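Local atomic coordinates of cortical-lytic enzyme (Clostridium perfringens, PDB entry 5JIP), a protein that probably hydrolyses spore cortex peptidoglycan as a family 25 muramidase (lysozyme activity) during germination. Residues D36-L40 against L108-L112; D227-S233 against N254-D258. All coordinates share one frame; numbering follows the deposited sequence.

Interaction 1: residues D36-L40 against L108-L112; sequences DFIYL and LFPVL
Phe37 meets Leu108 through its CB atom, 3.8 Å from Leu108 CD1. The contact lies inside the TIM-barrel-like domain of a family 25 glycoside hydrolase. It joins the start of strand 38-44 to the residues leading into strand 111-113. Strand 70-75 lies between these two strands in the sheet, so the contact is made mainly by side chains, with no backbone pairing between the two strands. The Phe37 ring leads away from Leu108 and rests on Leu229. A chi1 of 57° swings this ring off the contact. Ile38 adds only its carbonyl O, 3.7 Å from Leu108 CD1, while its side chain points away and packs on Cys63 of helix 56-66. Within 36-40, Tyr39 makes most of the contact, chiefly with Leu108. Leu108 CD1 sits above the ring face, nearer CE2 than the centre, in a CH-pi contact 3.7 Å from the ring centroid. Val111 CG2 approaches the ring obliquely, 3.5 Å from Tyr39 CE1. The Tyr39 ring also meets Trp176, and Met147 of strand 147-151 packs against it. At the far end of the ring, the buried hydroxyl OH of Tyr39 donates a 2.7 Å hydrogen bond to Phe109 O, in the carbonyl plane and on a lone pair.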
loop_
_atom_site.group_PDB
_atom_site.type_symbol
_atom_site.label_atom_id
_atom_site.label_comp_id
_atom_site.label_asym_id
_atom_site.label_seq_id
_atom_site.Cartn_x
_atom_site.Cartn_y
_atom_site.Cartn_z
ATOM N N ASP A 36 -25.486 -1.133 -3.575
ATOM C CA ASP A 36 -24.314 -0.791 -2.768
ATOM C C ASP A 36 -23.761 0.578 -3.111
ATOM O O ASP A 36 -23.078 1.198 -2.286
ATOM C CB ASP A 36 -23.218 -1.828 -2.969
ATOM C CG ASP A 36 -23.637 -3.211 -2.526
ATOM O OD1 ASP A 36 -23.845 -3.417 -1.312
ATOM O OD2 ASP A 36 -23.748 -4.090 -3.379
ATOM N N PHE A 37 -24.034 1.057 -4.316
ATOM C CA PHE A 37 -23.511 2.332 -4.779
ATOM C C PHE A 37 -24.420 2.795 -5.899
ATOM O O PHE A 37 -25.151 1.995 -6.493
ATOM C CB PHE A 37 -22.055 2.211 -5.290
ATOM C CG PHE A 37 -21.887 1.192 -6.399
ATOM C CD1 PHE A 37 -22.207 1.504 -7.721
ATOM C CD2 PHE A 37 -21.448 -0.088 -6.120
ATOM C CE1 PHE A 37 -22.082 0.572 -8.724
ATOM C CE2 PHE A 37 -21.310 -1.023 -7.123
ATOM C CZ PHE A 37 -21.625 -0.693 -8.437
ATOM N N ILE A 38 -24.372 4.098 -6.180
ATOM C CA ILE A 38 -25.042 4.672 -7.346
ATOM C C ILE A 38 -24.086 5.637 -8.036
ATOM O O ILE A 38 -23.551 6.561 -7.405
ATOM C CB ILE A 38 -26.348 5.426 -6.984
ATOM C CG1 ILE A 38 -27.370 4.475 -6.378
ATOM C CG2 ILE A 38 -26.922 6.120 -8.214
ATOM C CD1 ILE A 38 -28.545 5.198 -5.772
ATOM N N TYR A 39 -23.930 5.475 -9.352
ATOM C CA TYR A 39 -23.251 6.460 -10.193
ATOM C C TYR A 39 -24.252 7.357 -10.917
ATOM O O TYR A 39 -25.303 6.895 -11.359
ATOM C CB TYR A 39 -22.340 5.780 -11.216
ATOM C CG TYR A 39 -20.903 5.712 -10.730
ATOM C CD1 TYR A 39 -20.096 6.847 -10.692
ATOM C CD2 TYR A 39 -20.361 4.520 -10.295
ATOM C CE1 TYR A 39 -18.788 6.781 -10.251
ATOM C CE2 TYR A 39 -19.055 4.448 -9.831
ATOM C CZ TYR A 39 -18.277 5.565 -9.799
ATOM O OH TYR A 39 -16.994 5.424 -9.318
ATOM N N LEU A 40 -23.920 8.653 -10.993
ATOM C CA LEU A 40 -24.725 9.685 -11.641
ATOM C C LEU A 40 -23.899 10.382 -12.713
ATOM O O LEU A 40 -22.695 10.583 -12.552
ATOM C CB LEU A 40 -25.173 10.764 -10.647
ATOM C CG LEU A 40 -25.792 10.281 -9.321
ATOM C CD1 LEU A 40 -25.945 11.473 -8.359
ATOM C CD2 LEU A 40 -27.103 9.574 -9.592
ATOM N N LEU A 108 -17.564 7.788 -4.478
ATOM C CA LEU A 108 -16.897 6.845 -5.357
ATOM C C LEU A 108 -15.924 7.587 -6.261
ATOM O O LEU A 108 -15.972 8.821 -6.368
ATOM C CB LEU A 108 -17.908 6.104 -6.212
ATOM C CG LEU A 108 -19.236 5.780 -5.561
ATOM C CD1 LEU A 108 -20.231 5.241 -6.603
ATOM C CD2 LEU A 108 -19.007 4.764 -4.449
ATOM N N PHE A 109 -15.031 6.816 -6.919
ATOM C CA PHE A 109 -14.124 7.368 -7.925
ATOM C C PHE A 109 -14.920 8.280 -8.851
ATOM O O PHE A 109 -15.883 7.832 -9.484
ATOM C CB PHE A 109 -13.468 6.302 -8.828
ATOM C CG PHE A 109 -12.541 5.334 -8.142
ATOM C CD1 PHE A 109 -11.295 5.730 -7.666
ATOM C CD2 PHE A 109 -12.873 3.989 -8.085
ATOM C CE1 PHE A 109 -10.459 4.810 -7.090
ATOM C CE2 PHE A 109 -12.030 3.065 -7.525
ATOM C CZ PHE A 109 -10.832 3.455 -7.026
ATOM N N PRO A 110 -14.507 9.520 -9.029
ATOM C CA PRO A 110 -14.970 10.265 -10.197
ATOM C C PRO A 110 -14.610 9.505 -11.464
ATOM O O PRO A 110 -13.596 8.809 -11.514
ATOM C CB PRO A 110 -14.217 11.600 -10.093
ATOM C CG PRO A 110 -13.776 11.681 -8.663
ATOM C CD PRO A 110 -13.509 10.272 -8.254
ATOM N N VAL A 111 -15.470 9.600 -12.481
ATOM C CA VAL A 111 -15.339 8.782 -13.679
ATOM C C VAL A 111 -15.297 9.668 -14.927
ATOM O O VAL A 111 -16.103 10.600 -15.072
ATOM C CB VAL A 111 -16.490 7.763 -13.772
ATOM C CG1 VAL A 111 -16.635 7.167 -15.160
ATOM C CG2 VAL A 111 -16.287 6.654 -12.765
ATOM N N LEU A 112 -14.356 9.351 -15.829
ATOM C CA LEU A 112 -14.354 9.833 -17.206
ATOM C C LEU A 112 -14.984 8.776 -18.109
ATOM O O LEU A 112 -14.495 7.649 -18.200
ATOM C CB LEU A 112 -12.934 10.162 -17.665
ATOM C CG LEU A 112 -12.777 10.690 -19.090
ATOM C CD1 LEU A 112 -13.334 12.089 -19.181
ATOM C CD2 LEU A 112 -11.297 10.678 -19.438
#

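Interaction 2: residues D227-S233 against N254-D258. With MG (magnesium ion), chain E.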
loop_
_atom_site.group_PDB
_atom_site.type_symbol
_atom_site.label_atom_id
_atom_site.label_comp_id
_atom_site.label_asym_id
_atom_site.label_seq_id
_atom_site.Cartn_x
_atom_site.Cartn_y
_atom_site.Cartn_z
ATOM N N ASP A 227 -15.508 -0.314 -0.068
ATOM C CA ASP A 227 -14.334 0.471 0.277
ATOM C C ASP A 227 -13.396 0.633 -0.914
ATOM O O ASP A 227 -12.739 1.672 -1.043
ATOM C CB ASP A 227 -13.584 -0.181 1.449
ATOM C CG ASP A 227 -14.428 -0.323 2.717
ATOM O OD1 ASP A 227 -15.390 0.412 2.883
ATOM O OD2 ASP A 227 -14.086 -1.184 3.561
ATOM N N SER A 228 -13.376 -0.345 -1.822
ATOM C CA SER A 228 -12.467 -0.299 -2.966
ATOM C C SER A 228 -12.892 0.728 -4.020
ATOM O O SER A 228 -12.138 0.968 -4.953
ATOM C CB SER A 228 -12.364 -1.674 -3.602
ATOM O OG SER A 228 -11.728 -2.570 -2.695
ATOM N N LEU A 229 -14.087 1.302 -3.902
ATOM C CA LEU A 229 -14.507 2.395 -4.768
ATOM C C LEU A 229 -14.312 3.764 -4.132
ATOM O O LEU A 229 -14.394 4.781 -4.848
ATOM C CB LEU A 229 -15.996 2.237 -5.138
ATOM C CG LEU A 229 -16.374 1.021 -5.998
ATOM C CD1 LEU A 229 -17.880 0.978 -6.218
ATOM C CD2 LEU A 229 -15.614 1.059 -7.343
ATOM N N MET A 230 -14.072 3.816 -2.811
ATOM C CA MET A 230 -14.090 5.052 -2.019
ATOM C C MET A 230 -12.749 5.348 -1.344
ATOM O O MET A 230 -11.983 4.427 -1.042
ATOM C CB MET A 230 -15.156 4.973 -0.926
ATOM C CG MET A 230 -16.510 4.643 -1.446
ATOM S SD MET A 230 -17.812 4.797 -0.194
ATOM C CE MET A 230 -17.288 3.642 1.074
ATOM N N PRO A 231 -12.453 6.611 -1.059
ATOM C CA PRO A 231 -11.349 6.903 -0.157
ATOM C C PRO A 231 -11.627 6.333 1.222
ATOM O O PRO A 231 -12.802 6.206 1.641
ATOM C CB PRO A 231 -11.303 8.440 -0.133
ATOM C CG PRO A 231 -12.082 8.857 -1.349
ATOM C CD PRO A 231 -13.118 7.852 -1.507
ATOM N N PRO A 232 -10.585 6.033 1.984
ATOM C CA PRO A 232 -10.792 5.628 3.381
ATOM C C PRO A 232 -11.374 6.762 4.198
ATOM O O PRO A 232 -11.259 7.946 3.849
ATOM C CB PRO A 232 -9.387 5.278 3.881
ATOM C CG PRO A 232 -8.476 5.748 2.906
ATOM C CD PRO A 232 -9.159 6.202 1.666
ATOM N N SER A 233 -11.974 6.375 5.322
ATOM C CA SER A 233 -12.485 7.319 6.307
ATOM C C SER A 233 -11.349 8.025 7.036
ATOM O O SER A 233 -10.192 7.592 7.035
ATOM C CB SER A 233 -13.352 6.610 7.352
ATOM O OG SER A 233 -14.487 5.983 6.778
ATOM N N ASN A 254 -7.823 1.921 11.183
ATOM C CA ASN A 254 -8.877 2.018 10.181
ATOM C C ASN A 254 -9.325 0.620 9.790
ATOM O O ASN A 254 -8.586 -0.346 9.925
ATOM C CB ASN A 254 -8.405 2.766 8.934
ATOM C CG ASN A 254 -8.697 4.241 8.981
ATOM O OD1 ASN A 254 -8.321 4.957 9.917
ATOM N ND2 ASN A 254 -9.370 4.725 7.930
ATOM N N LYS A 255 -10.560 0.512 9.298
ATOM C CA LYS A 255 -11.172 -0.794 9.083
ATOM C C LYS A 255 -11.383 -1.148 7.616
ATOM O O LYS A 255 -11.883 -2.242 7.334
ATOM C CB LYS A 255 -12.525 -0.881 9.811
ATOM C CG LYS A 255 -12.550 -0.379 11.227
ATOM C CD LYS A 255 -11.748 -1.211 12.195
ATOM C CE LYS A 255 -11.759 -0.511 13.561
ATOM N NZ LYS A 255 -10.519 -0.735 14.362
ATOM N N GLU A 256 -11.002 -0.284 6.676
ATOM C CA GLU A 256 -11.326 -0.547 5.276
ATOM C C GLU A 256 -10.629 -1.789 4.757
ATOM O O GLU A 256 -9.451 -2.049 5.054
ATOM C CB GLU A 256 -10.957 0.647 4.401
ATOM C CG GLU A 256 -11.842 1.838 4.578
ATOM C CD GLU A 256 -11.403 2.745 5.711
ATOM O OE1 GLU A 256 -10.292 2.560 6.261
ATOM O OE2 GLU A 256 -12.166 3.662 6.035
ATOM N N ASP A 257 -11.358 -2.542 3.929
ATOM C CA ASP A 257 -10.809 -3.749 3.337
ATOM C C ASP A 257 -9.633 -3.443 2.440
ATOM O O ASP A 257 -8.754 -4.288 2.268
ATOM C CB ASP A 257 -11.895 -4.489 2.545
ATOM C CG ASP A 257 -13.075 -4.859 3.412
ATOM O OD1 ASP A 257 -12.828 -5.497 4.453
ATOM O OD2 ASP A 257 -14.230 -4.476 3.091
ATOM N N ASP A 258 -9.590 -2.248 1.861
ATOM C CA ASP A 258 -8.522 -1.875 0.954
ATOM C C ASP A 258 -7.524 -0.929 1.608
ATOM O O ASP A 258 -6.790 -0.237 0.897
ATOM C CB ASP A 258 -9.098 -1.230 -0.318
ATOM C CG ASP A 258 -9.825 0.073 -0.030
ATOM O OD1 ASP A 258 -10.221 0.306 1.151
ATOM O OD2 ASP A 258 -10.051 0.863 -0.979
HETATM MG MG MG E . -10.852 2.733 -1.071
HETATM O O HOH W 1 -14.524 3.585 4.869
HETATM O O HOH W 2 -10.956 2.822 1.055
HETATM O O HOH W 3 -10.690 2.791 -3.168
#
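Glu256 OE2 is gripped by two donors. Ser233 N gives it a nearly straight bond (172°) of 2.8 Å, from above the carboxylate plane. Water 1 donates to the same oxygen. The Glu256 chain bends at chi2 (86°) and its carboxylate packs against Pro232 CB. Asn254 ND2 bridges Ser233 O, at 3.1 Å, and the syn lone pair of Glu256 OE1, 2.9 Å away; both acceptors lie close to its amide plane. Further along, a magnesium ion joins the two segments. The metal is 2.0 Å from Asp258 OD2. Asp227 O, Met230 O and two waters are further ligands, and OD2 of Asp304 completes six. The site ties the loop after strand 217-221, at the end of the barrel domain, to a loop between strands 246-250 and 259-266 of the C-terminal beta region. The Asp258 carboxylate binds the ion through one oxygen, and a chi1 of 64° carries it there. Its OD1 accepts a hydrogen bond of 2.6 Å from water 2, itself a metal ligand. Asp227 also uses its side chain: OD2 accepts a 3.1 Å bond from Asp257 N, on the anti side. Asp257 OD2 is close to this oxygen but is hydrogen-bonded to Ser225 OG.

Interaction 1 and interaction 2 have centres about 15 Å apart and touch directly. The backbone N of Phe109 and the O of Leu229 are 3.0 Å apart, probably hydrogen-bonded. Side chains meet as well: Phe37 CD2 is 3.7 Å from Leu229 CD1, and Leu108 CD2 is 3.9 Å from Met230 CG. Residues 227-230 therefore face two ways. Leu229 and Met230 pack on Phe37 and Leu108 of interaction 1, and the carbonyls of Asp227 and Met230 hold the magnesium ion of interaction 2. The nearest atom of the Phe109 side chain is about 6 Å from the ion. Leu108 and Phe109 thus join the buried barrel packing to the metal site between the two regions.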